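Local coordinates for protein flavin prenyltransferase UbiX (Aquifex aeolicus, PDB 2EJB) that probably prenylates reduced FMN, joining a dimethylallyl group to the flavin to make the prenyl-FMN cofactor used by UbiD decarboxylases, at residues L6-A11 with V87-T92. Residues are numbered along the deposited sequence; the frame is centred on the assembly and turned at random.
Sequences LCITGA and VVPCST
The hydroxyl of T9 ties the end of strand 3-8 to the chain just past P89. OG1 accepts the backbone N-H of S91 (N to OG1 2.9 Å, angle 145°). OG1 also points its hydrogen at P89 O, but the modelled 2.3 Å between T9 OG1 and P89 O is too short to be taken at face value, so the detail of that bond is doubtful. A chi1 of 64° tucks OG1 between the backbone N and the carbonyl carbon of T9, turning it to 87-92, while CG2 rests on V87 CG1. The secure donor to P89 O is T9 N, at 3.2 Å and nearly in line with the carbonyl. One step back, C7 O takes V88 N at 2.9 Å, with V87 CA as an additional CH donor. This is where two central, neighbouring strands of the parallel sheet in a Rossmann-like flavoprotein fold end, and where G10, A11, S91 and T92 are predicted to bind FMN. S91 is the N-cap of helix 92-100, its OG bonded to T94 N. The peptide bond before P89 is cis, and the chain turns a corner there. The proline ring lies against 6-11, CD touching I8 CG2 at 3.7 Å and CG reaching A11 CB at 4.1 Å. With an alanine here the ring contacts to I8 and A11 go, and the peptide would probably turn trans, moving the carbonyl that T9 N holds. Beyond the ring, A11 CB sits 3.8 Å from S91 CA, and S91 CB also lies close to G10 O.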
ATOM      1  N   LEU A   6      15.249   4.416 -14.389  1.00 35.87           N
ATOM      2  CA  LEU A   6      14.589   3.398 -13.584  1.00 36.35           C
ATOM      3  C   LEU A   6      15.575   2.736 -12.637  1.00 39.24           C
ATOM      4  O   LEU A   6      16.600   2.189 -13.061  1.00 38.21           O
ATOM      5  CB  LEU A   6      13.948   2.332 -14.484  1.00 41.04           C
ATOM      6  CG  LEU A   6      13.305   1.105 -13.813  1.00 38.33           C
ATOM      7  CD1 LEU A   6      12.222   1.532 -12.818  1.00 36.89           C
ATOM      8  CD2 LEU A   6      12.700   0.216 -14.884  1.00 39.17           C
ATOM      9  N   CYS A   7      15.257   2.801 -11.351  1.00 36.09           N
ATOM     10  CA  CYS A   7      16.086   2.204 -10.315  1.00 37.23           C
ATOM     11  C   CYS A   7      15.276   1.111  -9.637  1.00 37.25           C
ATOM     12  O   CYS A   7      14.120   1.327  -9.263  1.00 35.63           O
ATOM     13  CB  CYS A   7      16.485   3.253  -9.277  1.00 34.40           C
ATOM     14  SG  CYS A   7      17.351   4.697  -9.946  1.00 39.09           S
ATOM     15  N   ILE A   8      15.884  -0.060  -9.477  1.00 39.71           N
ATOM     16  CA  ILE A   8      15.213  -1.183  -8.833  1.00 38.53           C
ATOM     17  C   ILE A   8      15.979  -1.537  -7.567  1.00 39.23           C
ATOM     18  O   ILE A   8      17.135  -1.956  -7.622  1.00 35.23           O
ATOM     19  CB  ILE A   8      15.151  -2.391  -9.789  1.00 42.67           C
ATOM     20  CG1 ILE A   8      14.545  -1.941 -11.121  1.00 32.38           C
ATOM     21  CG2 ILE A   8      14.312  -3.511  -9.177  1.00 33.81           C
ATOM     22  CD1 ILE A   8      14.382  -3.050 -12.145  1.00 46.19           C
ATOM     23  N   THR A   9      15.330  -1.348  -6.420  1.00 37.43           N
ATOM     24  CA  THR A   9      15.958  -1.625  -5.136  1.00 34.80           C
ATOM     25  C   THR A   9      15.574  -2.983  -4.570  1.00 45.28           C
ATOM     26  O   THR A   9      14.681  -3.657  -5.086  1.00 42.60           O
ATOM     27  CB  THR A   9      15.602  -0.548  -4.098  1.00 38.00           C
ATOM     28  OG1 THR A   9      14.190  -0.568  -3.843  1.00 32.63           O
ATOM     29  CG2 THR A   9      16.001   0.824  -4.613  1.00 32.42           C
ATOM     30  N   GLY A  10      16.262  -3.369  -3.498  1.00 49.94           N
ATOM     31  CA  GLY A  10      16.009  -4.646  -2.860  1.00 50.12           C
ATOM     32  C   GLY A  10      14.835  -4.621  -1.902  1.00 55.22           C
ATOM     33  O   GLY A  10      14.986  -4.330  -0.711  1.00 55.01           O
ATOM     34  N   ALA A  11      13.658  -4.928  -2.435  1.00 52.40           N
ATOM     35  CA  ALA A  11      12.430  -4.962  -1.655  1.00 49.69           C
ATOM     36  C   ALA A  11      11.506  -5.983  -2.306  1.00 47.23           C
ATOM     37  O   ALA A  11      11.575  -6.199  -3.517  1.00 46.64           O
ATOM     38  CB  ALA A  11      11.771  -3.584  -1.643  1.00 47.59           C
ATOM     39  N   VAL A  87      11.713   4.629  -9.076  1.00 32.22           N
ATOM     40  CA  VAL A  87      12.433   3.836  -8.089  1.00 32.23           C
ATOM     41  C   VAL A  87      11.375   2.792  -7.750  1.00 36.27           C
ATOM     42  O   VAL A  87      10.579   2.953  -6.818  1.00 31.37           O
ATOM     43  CB  VAL A  87      12.809   4.659  -6.834  1.00 38.07           C
ATOM     44  CG1 VAL A  87      13.490   3.764  -5.813  1.00 30.61           C
ATOM     45  CG2 VAL A  87      13.746   5.800  -7.223  1.00 35.60           C
ATOM     46  N   VAL A  88      11.368   1.732  -8.555  1.00 34.79           N
ATOM     47  CA  VAL A  88      10.395   0.655  -8.449  1.00 35.43           C
ATOM     48  C   VAL A  88      11.028  -0.739  -8.431  1.00 40.26           C
ATOM     49  O   VAL A  88      11.604  -1.182  -9.425  1.00 33.30           O
ATOM     50  CB  VAL A  88       9.413   0.715  -9.646  1.00 32.31           C
ATOM     51  CG1 VAL A  88       8.382  -0.398  -9.539  1.00 24.63           C
ATOM     52  CG2 VAL A  88       8.742   2.089  -9.709  1.00 30.99           C
ATOM     53  N   PRO A  89      10.951  -1.434  -7.287  1.00 39.23           N
ATOM     54  CA  PRO A  89      10.302  -0.945  -6.069  1.00 39.22           C
ATOM     55  C   PRO A  89      11.305  -0.147  -5.245  1.00 33.20           C
ATOM     56  O   PRO A  89      12.510  -0.292  -5.422  1.00 33.38           O
ATOM     57  CB  PRO A  89       9.883  -2.228  -5.366  1.00 36.98           C
ATOM     58  CG  PRO A  89      11.024  -3.145  -5.685  1.00 43.25           C
ATOM     59  CD  PRO A  89      11.277  -2.868  -7.166  1.00 42.78           C
ATOM     60  N   CYS A  90      10.797   0.688  -4.346  1.00 32.95           N
ATOM     61  CA  CYS A  90      11.639   1.502  -3.483  1.00 30.61           C
ATOM     62  C   CYS A  90      11.578   0.954  -2.057  1.00 35.60           C
ATOM     63  O   CYS A  90      10.560   1.090  -1.381  1.00 33.91           O
ATOM     64  CB  CYS A  90      11.153   2.954  -3.501  1.00 29.30           C
ATOM     65  SG  CYS A  90      12.097   4.069  -2.427  1.00 31.79           S
ATOM     66  N   SER A  91      12.672   0.340  -1.606  1.00 33.49           N
ATOM     67  CA  SER A  91      12.744  -0.230  -0.264  1.00 35.30           C
ATOM     68  C   SER A  91      12.595   0.881   0.768  1.00 37.25           C
ATOM     69  O   SER A  91      12.808   2.053   0.456  1.00 35.29           O
ATOM     70  CB  SER A  91      14.088  -0.945  -0.058  1.00 35.25           C
ATOM     71  OG  SER A  91      15.173  -0.029  -0.084  1.00 30.91           O
ATOM     72  N   THR A  92      12.230   0.510   1.995  1.00 34.62           N
ATOM     73  CA  THR A  92      12.059   1.490   3.057  1.00 31.11           C
ATOM     74  C   THR A  92      13.376   2.193   3.328  1.00 27.25           C
ATOM     75  O   THR A  92      13.401   3.374   3.689  1.00 25.29           O
ATOM     76  CB  THR A  92      11.539   0.835   4.367  1.00 31.69           C
ATOM     77  OG1 THR A  92      12.384  -0.263   4.737  1.00 35.39           O
ATOM     78  CG2 THR A  92      10.113   0.336   4.173  1.00 36.03           C
TER